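PDB 3AII: glutamate--tRNA ligase from Methanothermobacter thermautotrophicus, which attaches glutamate to tRNA in a two-step, ATP-dependent reaction and, as a non-discriminating enzyme, is expected to accept tRNA(Gln) as well as tRNA(Glu). Local coordinates for residues Glu196-Leu201 against Glu206-Arg211; Glu200-Gly205 against Thr239-Pro244; Arg223-Phe226 against Ser232-Val235; Pro246-Trp251 against Gln303-Arg308. All coordinates share one frame; numbering follows the deposited sequence.

How the contacts relate
The four contacts illustrate how one small zinc-bearing region can be held together by different chemistries according to depth. Contacts 1 and 2 share E200, L201 and helix 195-203, and both are only partly buried: contact 1 combines metal coordination with a helix-ending backbone bond, whereas contact 2 is a lighter meeting of glycine backbone and turn. Contacts 3 and 4 are buried and largely apolar, the former carried by one methionine, the latter by two aromatic rings against aliphatic branches. Polar links tie contacts 1, 2 and 4 together, since R211 of contact 1 forms a salt bridge with D250 of contact 4, and K202 of contact 2 probably accepts a hydrogen bond from R249. Contact 3 stands apart from contact 1.

Contact 1. Residues Glu196-Leu201 against Glu206-Arg211; sequences EEFREL and EACHCR. With ZN (zinc ion), chain D.
F198 and C208 meet edge-on, the sulfur lying practically in the plane of the phenyl ring. C208 SG approaches CE2 of F198 to 3.7 Å and sits 89° from the ring normal, a cysteine sulfur-aromatic contact made at the rim and not over the face. The sulfur is placed there by a torsion that sets it between the backbone N and the carbonyl carbon of C208 (chi1 71°), and the same atom binds the zinc ion at 2.4 Å. C210 SG supplies a second ligand, while C191 and C193 complete the four-cysteine site. One turn along the helix, L201 divides its two branches: CD1 lies 4.0 Å from CB of C208, and CD2 rests against the carboxylate carbon CD of E206 at 3.6 Å. The side chains of L201 and E206 cross obliquely; CD2 lies along the extended glutamate, closest to CD, and the glutamate OE1 is engaged in a salt bridge with R204. E206 N donates to L201 O at 2.9 Å, a bond of the Schellman motif that ends the helix. Helix 195-203 flanks the zinc site, with F198 reaching Y189 and C191 on strand 188-191 and making a cation-pi contact with R236 of the adjacent strand 234-237.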
# COMPACT_ATOMS: atom_id res chain seq x y z
N GLU A 196 -21.51 4.11 -31.35
CA GLU A 196 -22.91 4.05 -30.93
C GLU A 196 -23.77 3.20 -31.86
O GLU A 196 -24.71 2.53 -31.43
CB GLU A 196 -23.52 5.45 -30.78
CG GLU A 196 -22.95 6.24 -29.62
CD GLU A 196 -23.13 5.53 -28.29
OE1 GLU A 196 -22.24 5.68 -27.43
OE2 GLU A 196 -24.15 4.83 -28.11
N GLU A 197 -23.44 3.24 -33.15
CA GLU A 197 -24.15 2.42 -34.12
C GLU A 197 -23.80 0.94 -33.92
O GLU A 197 -24.67 0.07 -34.00
CB GLU A 197 -23.84 2.86 -35.55
CG GLU A 197 -25.02 2.69 -36.51
CD GLU A 197 -24.67 1.89 -37.75
OE1 GLU A 197 -23.75 2.30 -38.49
OE2 GLU A 197 -25.32 0.85 -37.98
N PHE A 198 -22.53 0.67 -33.63
CA PHE A 198 -22.12 -0.69 -33.31
C PHE A 198 -22.83 -1.19 -32.06
O PHE A 198 -23.27 -2.34 -31.99
CB PHE A 198 -20.60 -0.79 -33.10
CG PHE A 198 -20.14 -2.20 -32.83
CD1 PHE A 198 -20.03 -2.66 -31.53
CD2 PHE A 198 -19.87 -3.06 -33.88
CE1 PHE A 198 -19.64 -3.96 -31.28
CE2 PHE A 198 -19.48 -4.37 -33.63
CZ PHE A 198 -19.36 -4.81 -32.33
N ARG A 199 -22.92 -0.34 -31.04
CA ARG A 199 -23.52 -0.73 -29.78
C ARG A 199 -24.99 -1.11 -29.97
O ARG A 199 -25.47 -2.08 -29.37
CB ARG A 199 -23.40 0.41 -28.76
CG ARG A 199 -23.98 0.09 -27.39
CD ARG A 199 -23.83 1.28 -26.45
NE ARG A 199 -24.47 1.03 -25.16
CZ ARG A 199 -24.38 1.85 -24.12
NH1 ARG A 199 -23.69 2.97 -24.22
NH2 ARG A 199 -24.99 1.54 -22.98
N GLU A 200 -25.69 -0.36 -30.81
CA GLU A 200 -27.10 -0.63 -31.07
C GLU A 200 -27.28 -2.02 -31.69
O GLU A 200 -28.20 -2.76 -31.33
CB GLU A 200 -27.68 0.45 -31.97
CG GLU A 200 -29.20 0.48 -32.02
CD GLU A 200 -29.73 1.58 -32.92
OE1 GLU A 200 -29.14 1.80 -34.00
OE2 GLU A 200 -30.74 2.22 -32.55
N LEU A 201 -26.40 -2.37 -32.62
CA LEU A 201 -26.44 -3.68 -33.26
C LEU A 201 -26.10 -4.76 -32.24
O LEU A 201 -26.81 -5.76 -32.11
CB LEU A 201 -25.46 -3.74 -34.43
CG LEU A 201 -25.81 -2.93 -35.68
CD1 LEU A 201 -24.66 -2.96 -36.68
CD2 LEU A 201 -27.10 -3.46 -36.31
N GLU A 206 -27.00 -8.43 -33.23
CA GLU A 206 -26.84 -8.35 -34.68
C GLU A 206 -25.40 -7.98 -35.04
O GLU A 206 -24.80 -7.13 -34.38
CB GLU A 206 -27.81 -7.32 -35.25
CG GLU A 206 -27.74 -7.13 -36.75
CD GLU A 206 -28.93 -6.35 -37.28
OE1 GLU A 206 -29.83 -6.02 -36.48
OE2 GLU A 206 -28.97 -6.08 -38.50
N ALA A 207 -24.87 -8.61 -36.07
CA ALA A 207 -23.49 -8.38 -36.49
C ALA A 207 -23.37 -7.17 -37.40
O ALA A 207 -24.24 -6.90 -38.23
CB ALA A 207 -22.93 -9.61 -37.18
N CYS A 208 -22.27 -6.43 -37.25
CA CYS A 208 -21.96 -5.36 -38.18
C CYS A 208 -21.33 -5.98 -39.41
O CYS A 208 -20.99 -7.17 -39.42
CB CYS A 208 -21.02 -4.33 -37.54
SG CYS A 208 -19.31 -4.92 -37.31
N HIS A 209 -21.17 -5.18 -40.45
CA HIS A 209 -20.56 -5.65 -41.69
C HIS A 209 -19.12 -6.13 -41.49
O HIS A 209 -18.67 -7.07 -42.15
CB HIS A 209 -20.62 -4.55 -42.75
CG HIS A 209 -19.79 -4.84 -43.96
ND1 HIS A 209 -20.13 -5.80 -44.89
CD2 HIS A 209 -18.63 -4.29 -44.40
CE1 HIS A 209 -19.22 -5.83 -45.85
NE2 HIS A 209 -18.30 -4.93 -45.57
N CYS A 210 -18.40 -5.48 -40.58
CA CYS A 210 -16.98 -5.75 -40.38
C CYS A 210 -16.77 -7.21 -39.96
O CYS A 210 -15.74 -7.82 -40.26
CB CYS A 210 -16.40 -4.83 -39.31
SG CYS A 210 -16.83 -3.07 -39.50
N ARG A 211 -17.75 -7.74 -39.24
CA ARG A 211 -17.64 -9.07 -38.66
C ARG A 211 -17.61 -10.16 -39.73
O ARG A 211 -17.23 -11.30 -39.45
CB ARG A 211 -18.80 -9.33 -37.70
CG ARG A 211 -18.49 -10.35 -36.62
CD ARG A 211 -19.73 -10.68 -35.81
NE ARG A 211 -19.43 -11.18 -34.47
CZ ARG A 211 -19.37 -12.47 -34.13
NH1 ARG A 211 -19.59 -13.41 -35.04
NH2 ARG A 211 -19.09 -12.81 -32.88
ZN ZN D . -18.13 -2.81 -37.53

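Contact 2. Residues Glu200-Gly205 against Thr239-Pro244; sequences ELKNRG and TDLNHP
L241 lies against the end of helix 195-203, and its side chain can be followed from its CB, which is nearest G205, to the two methyls. CB of L241 begins the contact 4.0 Å from G205 O. The first torsion sets CG beside the backbone N of L241 and anti to its carbonyl carbon (chi1 -72°), from where the two methyls diverge. CD2 of L241 turns to the aliphatic part of K202, 4.4 Å from its CG, a loose apolar approach. L241 CD1 instead reaches the loop beyond the glycine, coming within 3.4 Å of A207 CA and also lying near the R211 guanidinium. The helix ends here in a Schellman motif: G205, at positive phi (70°), is its C-prime residue, and G205 N donates to K202 O. That carbonyl also takes a hydrogen bond from R249. The facing loop is itself folded, with a type I beta turn from D240 to H243 and an Asx turn in which N242 N donates to D240 OD1 from well above the carboxylate plane. The turn presents L241 O to the glycine, and G205 CA makes a CA-H...O contact with it at 3.3 Å, the angle at the hydrogen being 144°. The lack of a side chain at G205 leaves room for the N242 amide, whose ND2 comes to 3.8 Å from G205 CA.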
# COMPACT_ATOMS: atom_id res chain seq x y z
N GLU A 200 -25.69 -0.36 -30.81
CA GLU A 200 -27.10 -0.63 -31.07
C GLU A 200 -27.28 -2.02 -31.69
O GLU A 200 -28.20 -2.76 -31.33
CB GLU A 200 -27.68 0.45 -31.97
CG GLU A 200 -29.20 0.48 -32.02
CD GLU A 200 -29.73 1.58 -32.92
OE1 GLU A 200 -29.14 1.80 -34.00
OE2 GLU A 200 -30.74 2.22 -32.55
N LEU A 201 -26.40 -2.37 -32.62
CA LEU A 201 -26.44 -3.68 -33.26
C LEU A 201 -26.10 -4.76 -32.24
O LEU A 201 -26.81 -5.76 -32.11
CB LEU A 201 -25.46 -3.74 -34.43
CG LEU A 201 -25.81 -2.93 -35.68
CD1 LEU A 201 -24.66 -2.96 -36.68
CD2 LEU A 201 -27.10 -3.46 -36.31
N LYS A 202 -25.00 -4.54 -31.52
CA LYS A 202 -24.51 -5.48 -30.53
C LYS A 202 -25.57 -5.84 -29.48
O LYS A 202 -25.74 -7.00 -29.13
CB LYS A 202 -23.29 -4.90 -29.82
CG LYS A 202 -22.56 -5.88 -28.91
CD LYS A 202 -21.53 -5.16 -28.04
CE LYS A 202 -22.20 -4.42 -26.88
NZ LYS A 202 -21.21 -3.73 -26.01
N ASN A 203 -26.27 -4.83 -28.98
CA ASN A 203 -27.26 -5.03 -27.92
C ASN A 203 -28.47 -5.82 -28.38
O ASN A 203 -29.22 -6.36 -27.57
CB ASN A 203 -27.70 -3.69 -27.31
CG ASN A 203 -26.64 -3.08 -26.42
OD1 ASN A 203 -26.53 -1.86 -26.33
ND2 ASN A 203 -25.86 -3.93 -25.76
N ARG A 204 -28.67 -5.87 -29.70
CA ARG A 204 -29.75 -6.65 -30.29
C ARG A 204 -29.24 -7.94 -30.91
O ARG A 204 -29.97 -8.62 -31.64
CB ARG A 204 -30.50 -5.82 -31.34
CG ARG A 204 -30.91 -4.43 -30.88
CD ARG A 204 -31.91 -3.82 -31.84
NE ARG A 204 -31.56 -4.08 -33.24
CZ ARG A 204 -30.79 -3.28 -33.98
NH1 ARG A 204 -30.53 -3.60 -35.23
NH2 ARG A 204 -30.29 -2.17 -33.46
N GLY A 205 -27.98 -8.28 -30.64
CA GLY A 205 -27.41 -9.53 -31.11
C GLY A 205 -27.17 -9.59 -32.61
O GLY A 205 -27.13 -10.67 -33.20
N THR A 239 -16.77 -12.99 -30.07
CA THR A 239 -17.27 -13.83 -28.99
C THR A 239 -18.66 -14.33 -29.34
O THR A 239 -18.82 -15.04 -30.33
CB THR A 239 -17.24 -13.11 -27.63
OG1 THR A 239 -18.16 -12.01 -27.65
CG2 THR A 239 -15.83 -12.59 -27.36
N ASP A 240 -19.65 -13.97 -28.54
CA ASP A 240 -21.03 -14.36 -28.78
C ASP A 240 -21.86 -13.09 -28.75
O ASP A 240 -21.95 -12.44 -27.72
CB ASP A 240 -21.50 -15.32 -27.68
CG ASP A 240 -23.01 -15.52 -27.66
OD1 ASP A 240 -23.68 -15.16 -28.64
OD2 ASP A 240 -23.52 -16.05 -26.65
N LEU A 241 -22.46 -12.73 -29.89
CA LEU A 241 -23.24 -11.49 -29.94
C LEU A 241 -24.53 -11.61 -29.13
O LEU A 241 -25.20 -10.61 -28.88
CB LEU A 241 -23.55 -11.08 -31.38
CG LEU A 241 -22.41 -10.52 -32.22
CD1 LEU A 241 -22.93 -10.08 -33.57
CD2 LEU A 241 -21.72 -9.36 -31.51
N ASN A 242 -24.87 -12.82 -28.72
CA ASN A 242 -26.05 -13.03 -27.90
C ASN A 242 -25.73 -13.35 -26.44
O ASN A 242 -26.58 -13.86 -25.72
CB ASN A 242 -26.94 -14.12 -28.50
CG ASN A 242 -27.62 -13.66 -29.77
OD1 ASN A 242 -27.24 -14.06 -30.87
ND2 ASN A 242 -28.61 -12.80 -29.63
N HIS A 243 -24.51 -13.04 -26.02
CA HIS A 243 -24.09 -13.31 -24.66
C HIS A 243 -24.99 -12.59 -23.66
O HIS A 243 -25.30 -11.41 -23.83
CB HIS A 243 -22.64 -12.88 -24.44
CG HIS A 243 -21.98 -13.55 -23.27
ND1 HIS A 243 -22.31 -13.25 -21.96
CD2 HIS A 243 -21.02 -14.51 -23.21
CE1 HIS A 243 -21.58 -13.99 -21.15
NE2 HIS A 243 -20.79 -14.76 -21.88
N PRO A 244 -25.41 -13.30 -22.60
CA PRO A 244 -26.21 -12.72 -21.52
C PRO A 244 -25.61 -11.42 -20.98
O PRO A 244 -26.35 -10.51 -20.60
CB PRO A 244 -26.17 -13.81 -20.44
CG PRO A 244 -26.02 -15.08 -21.19
CD PRO A 244 -25.17 -14.75 -22.40

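Contact 3. Residues Arg223-Phe226 against Ser232-Val235; sequences REMF and SAVV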
# COMPACT_ATOMS: atom_id res chain seq x y z
N ARG A 223 -3.50 -3.10 -40.67
CA ARG A 223 -2.29 -2.37 -40.99
C ARG A 223 -2.59 -0.88 -41.12
O ARG A 223 -1.77 -0.02 -40.76
CB ARG A 223 -1.65 -2.94 -42.26
CG ARG A 223 -1.01 -4.29 -42.00
CD ARG A 223 -0.21 -4.81 -43.20
NE ARG A 223 0.57 -5.98 -42.83
CZ ARG A 223 0.55 -7.14 -43.47
NH1 ARG A 223 -0.21 -7.30 -44.55
NH2 ARG A 223 1.31 -8.15 -43.05
N GLU A 224 -3.80 -0.58 -41.56
CA GLU A 224 -4.20 0.81 -41.72
C GLU A 224 -4.35 1.53 -40.39
O GLU A 224 -4.14 2.75 -40.31
CB GLU A 224 -5.51 0.90 -42.50
CG GLU A 224 -5.39 0.46 -43.94
CD GLU A 224 -6.74 0.45 -44.63
OE1 GLU A 224 -6.81 -0.04 -45.77
OE2 GLU A 224 -7.71 0.94 -44.02
N MET A 225 -4.70 0.79 -39.34
CA MET A 225 -4.89 1.40 -38.02
C MET A 225 -3.67 2.18 -37.57
O MET A 225 -3.78 3.13 -36.80
CB MET A 225 -5.27 0.35 -36.97
CG MET A 225 -6.69 -0.16 -37.11
SD MET A 225 -7.15 -1.40 -35.87
CE MET A 225 -6.99 -0.47 -34.35
N PHE A 226 -2.50 1.80 -38.07
CA PHE A 226 -1.26 2.40 -37.64
C PHE A 226 -1.08 3.83 -38.14
O PHE A 226 -0.17 4.53 -37.69
CB PHE A 226 -0.09 1.50 -38.04
CG PHE A 226 0.01 0.28 -37.18
CD1 PHE A 226 -0.87 -0.78 -37.35
CD2 PHE A 226 0.94 0.21 -36.15
CE1 PHE A 226 -0.79 -1.91 -36.54
CE2 PHE A 226 1.02 -0.90 -35.34
CZ PHE A 226 0.15 -1.96 -35.53
N SER A 232 -10.77 5.98 -34.04
CA SER A 232 -11.42 5.81 -35.35
C SER A 232 -11.67 4.36 -35.76
O SER A 232 -12.46 4.10 -36.67
CB SER A 232 -10.61 6.50 -36.45
OG SER A 232 -9.32 5.93 -36.57
N ALA A 233 -10.99 3.41 -35.13
CA ALA A 233 -11.17 2.01 -35.47
C ALA A 233 -10.65 1.19 -34.29
O ALA A 233 -9.76 1.64 -33.57
CB ALA A 233 -10.39 1.65 -36.73
N VAL A 234 -11.22 0.01 -34.09
CA VAL A 234 -10.76 -0.89 -33.03
C VAL A 234 -10.67 -2.31 -33.59
O VAL A 234 -11.29 -2.64 -34.61
CB VAL A 234 -11.71 -0.87 -31.82
CG1 VAL A 234 -11.61 0.49 -31.11
CG2 VAL A 234 -13.14 -1.16 -32.25
N VAL A 235 -9.87 -3.14 -32.94
CA VAL A 235 -9.97 -4.58 -33.14
C VAL A 235 -10.90 -5.16 -32.09
O VAL A 235 -10.78 -4.84 -30.90
CB VAL A 235 -8.58 -5.28 -33.04
CG1 VAL A 235 -8.71 -6.78 -33.27
CG2 VAL A 235 -7.61 -4.70 -34.06
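M225, at the C-terminal side of helix 215-224, packs against the start of strand 234-237, a hydrophobic helix-on-sheet contact against the four-stranded antiparallel sheet that carries part of the zinc site. In the first shell its successive atoms meet different residues. M225 CG lies 4.1 Å from the methyl CB of A233, M225 SD comes 3.8 Å from CG2 of V235, and M225 CE turns back to the backbone at A233 and V234, 4.0 Å from V234 CA. Two torsions create this reach: the chain leaves the backbone beside its N (chi1 -73°) and runs straight to the sulfur, then bends at the last bond (chi3 62°), which turns the terminal methyl toward the strand. M225 and V235 cross at about a right angle, so the thioether lies across the valine branch instead of running along it. The valine has CG1 anti to its backbone N, which leaves CG2 as the branch that meets the sulfur. Apart from the carbonyl of A233, which CE touches without a hydrogen bond, the groups that meet are apolar. Farther out, V190 and I256 of the flanking strands also touch M225, and backbone bonds of V234 to C191 and of V235 to M254 hold this inner strand between 188-191 and 252-256. At the other side of the strand V234 meets V252, its side chain about 7 Å from the zinc ion. At the heart of the contact the methionine methyl, M225 CE, stands 3.6 Å from the carbonyl oxygen O of A233.

Contact 4. Residues Pro246-Trp251 against Gln303-Arg308; sequences PAIRDW and QEYLYR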
# COMPACT_ATOMS: atom_id res chain seq x y z
N PRO A 246 -23.78 -8.16 -21.96
CA PRO A 246 -23.52 -7.34 -23.15
C PRO A 246 -22.06 -6.89 -23.27
O PRO A 246 -21.58 -6.70 -24.38
CB PRO A 246 -24.43 -6.12 -22.94
CG PRO A 246 -24.68 -6.08 -21.46
CD PRO A 246 -24.74 -7.52 -21.04
N ALA A 247 -21.38 -6.74 -22.13
CA ALA A 247 -20.00 -6.27 -22.13
C ALA A 247 -19.05 -7.29 -22.75
O ALA A 247 -17.99 -6.94 -23.26
CB ALA A 247 -19.55 -5.93 -20.72
N ILE A 248 -19.43 -8.56 -22.68
CA ILE A 248 -18.58 -9.63 -23.21
C ILE A 248 -18.74 -9.78 -24.73
O ILE A 248 -17.92 -10.41 -25.41
CB ILE A 248 -18.86 -10.95 -22.46
CG1 ILE A 248 -18.56 -10.78 -20.97
CG2 ILE A 248 -18.05 -12.09 -23.05
CD1 ILE A 248 -18.87 -12.00 -20.15
N ARG A 249 -19.79 -9.17 -25.27
CA ARG A 249 -20.08 -9.23 -26.70
C ARG A 249 -19.04 -8.50 -27.56
O ARG A 249 -18.91 -7.28 -27.48
CB ARG A 249 -21.48 -8.68 -26.99
CG ARG A 249 -22.60 -9.51 -26.39
CD ARG A 249 -23.96 -8.88 -26.67
NE ARG A 249 -25.02 -9.56 -25.93
CZ ARG A 249 -26.32 -9.32 -26.09
NH1 ARG A 249 -26.72 -8.41 -26.97
NH2 ARG A 249 -27.21 -10.00 -25.38
N ASP A 250 -18.31 -9.26 -28.37
CA ASP A 250 -17.25 -8.73 -29.24
C ASP A 250 -16.44 -7.58 -28.63
O ASP A 250 -16.39 -6.48 -29.18
CB ASP A 250 -17.81 -8.33 -30.60
CG ASP A 250 -18.22 -9.53 -31.45
OD1 ASP A 250 -18.34 -10.64 -30.90
OD2 ASP A 250 -18.41 -9.36 -32.67
N TRP A 251 -15.76 -7.87 -27.53
CA TRP A 251 -15.03 -6.85 -26.80
C TRP A 251 -13.77 -6.39 -27.53
O TRP A 251 -13.21 -7.11 -28.36
CB TRP A 251 -14.72 -7.35 -25.38
CG TRP A 251 -13.93 -8.64 -25.30
CD1 TRP A 251 -14.44 -9.91 -25.23
CD2 TRP A 251 -12.51 -8.76 -25.21
NE1 TRP A 251 -13.40 -10.82 -25.15
CE2 TRP A 251 -12.21 -10.14 -25.12
CE3 TRP A 251 -11.45 -7.84 -25.20
CZ2 TRP A 251 -10.90 -10.62 -25.03
CZ3 TRP A 251 -10.15 -8.32 -25.10
CH2 TRP A 251 -9.88 -9.70 -25.03
N GLN A 303 -11.52 -13.21 -21.58
CA GLN A 303 -10.26 -13.81 -22.02
C GLN A 303 -10.42 -15.24 -22.52
O GLN A 303 -9.71 -15.67 -23.44
CB GLN A 303 -9.25 -13.77 -20.87
CG GLN A 303 -8.95 -12.36 -20.40
CD GLN A 303 -7.99 -12.34 -19.23
OE1 GLN A 303 -7.93 -11.36 -18.48
NE2 GLN A 303 -7.23 -13.42 -19.06
N GLU A 304 -11.35 -15.98 -21.93
CA GLU A 304 -11.60 -17.35 -22.36
C GLU A 304 -11.78 -17.48 -23.88
O GLU A 304 -11.32 -18.44 -24.49
CB GLU A 304 -12.78 -17.94 -21.59
CG GLU A 304 -12.46 -18.28 -20.14
CD GLU A 304 -13.67 -18.71 -19.33
OE1 GLU A 304 -14.80 -18.66 -19.86
OE2 GLU A 304 -13.48 -19.10 -18.16
N TYR A 305 -12.42 -16.48 -24.50
CA TYR A 305 -12.62 -16.49 -25.95
C TYR A 305 -11.32 -16.40 -26.74
O TYR A 305 -11.17 -17.00 -27.80
CB TYR A 305 -13.55 -15.36 -26.38
CG TYR A 305 -14.99 -15.60 -26.00
CD1 TYR A 305 -15.51 -15.07 -24.83
CD2 TYR A 305 -15.82 -16.36 -26.82
CE1 TYR A 305 -16.83 -15.30 -24.47
CE2 TYR A 305 -17.13 -16.59 -26.47
CZ TYR A 305 -17.63 -16.07 -25.30
OH TYR A 305 -18.93 -16.30 -24.95
N LEU A 306 -10.37 -15.64 -26.19
CA LEU A 306 -9.06 -15.50 -26.81
C LEU A 306 -8.31 -16.81 -26.79
O LEU A 306 -7.78 -17.25 -27.81
CB LEU A 306 -8.23 -14.46 -26.06
CG LEU A 306 -8.54 -12.99 -26.29
CD1 LEU A 306 -7.65 -12.17 -25.37
CD2 LEU A 306 -8.30 -12.62 -27.73
N TYR A 307 -8.27 -17.43 -25.61
CA TYR A 307 -7.59 -18.72 -25.44
C TYR A 307 -8.22 -19.73 -26.40
O TYR A 307 -7.53 -20.45 -27.10
CB TYR A 307 -7.72 -19.23 -24.00
CG TYR A 307 -6.82 -18.55 -22.98
CD1 TYR A 307 -5.50 -18.95 -22.83
CD2 TYR A 307 -7.30 -17.52 -22.18
CE1 TYR A 307 -4.67 -18.35 -21.89
CE2 TYR A 307 -6.47 -16.90 -21.23
CZ TYR A 307 -5.16 -17.32 -21.10
OH TYR A 307 -4.34 -16.72 -20.17
N ARG A 308 -9.55 -19.74 -26.42
CA ARG A 308 -10.31 -20.59 -27.34
C ARG A 308 -9.87 -20.43 -28.79
O ARG A 308 -9.51 -21.40 -29.48
CB ARG A 308 -11.79 -20.23 -27.24
CG ARG A 308 -12.54 -20.84 -26.07
CD ARG A 308 -14.02 -20.57 -26.23
NE ARG A 308 -14.43 -20.61 -27.64
CZ ARG A 308 -15.66 -20.37 -28.06
NH1 ARG A 308 -15.94 -20.43 -29.36
NH2 ARG A 308 -16.61 -20.09 -27.19
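I248 and Q303 mark the nearest backbone approach, their CA atoms 9.4 Å apart: a loop with helical backbone angles at residues 246-248 faces a regular helix, the backbones stay well apart, and side chains make the contact. Two aromatic-aliphatic pairs carry it, each with its members crossing at about a right angle. In the first, the CG2 branch of I248, anti to its own backbone N, comes to 3.7 Å from CE1 of Y305, meeting the ring obliquely. In the second, the indole of W251 offers its outer benzene rim to L306. This leucine was modelled in two conformers; in the conformer given, its CG lies 3.6 Å from W251 CZ2 and its CD1 sits near the ring plane at the edge, with a still closer approach to CH2 that is doubtful. W251 takes the rotamer that sets CG between its backbone N and carbonyl carbon (chi1 57°), carrying the indole toward the helix; NE1 gives a weak hydrogen bond to K302 O. Just before it, the carboxylate of D250 serves both R211, through a salt bridge, and the hydroxyl of Y189. Through the I248-Y305 and W251-L306 packing, the loop leading into strand 252-256 of the zinc-bearing sheet is joined to helix 299-310, in what is probably the second half of the nucleotide-binding fold, consistent with the inserted acceptor-binding region of class I glutamyl-tRNA synthetases.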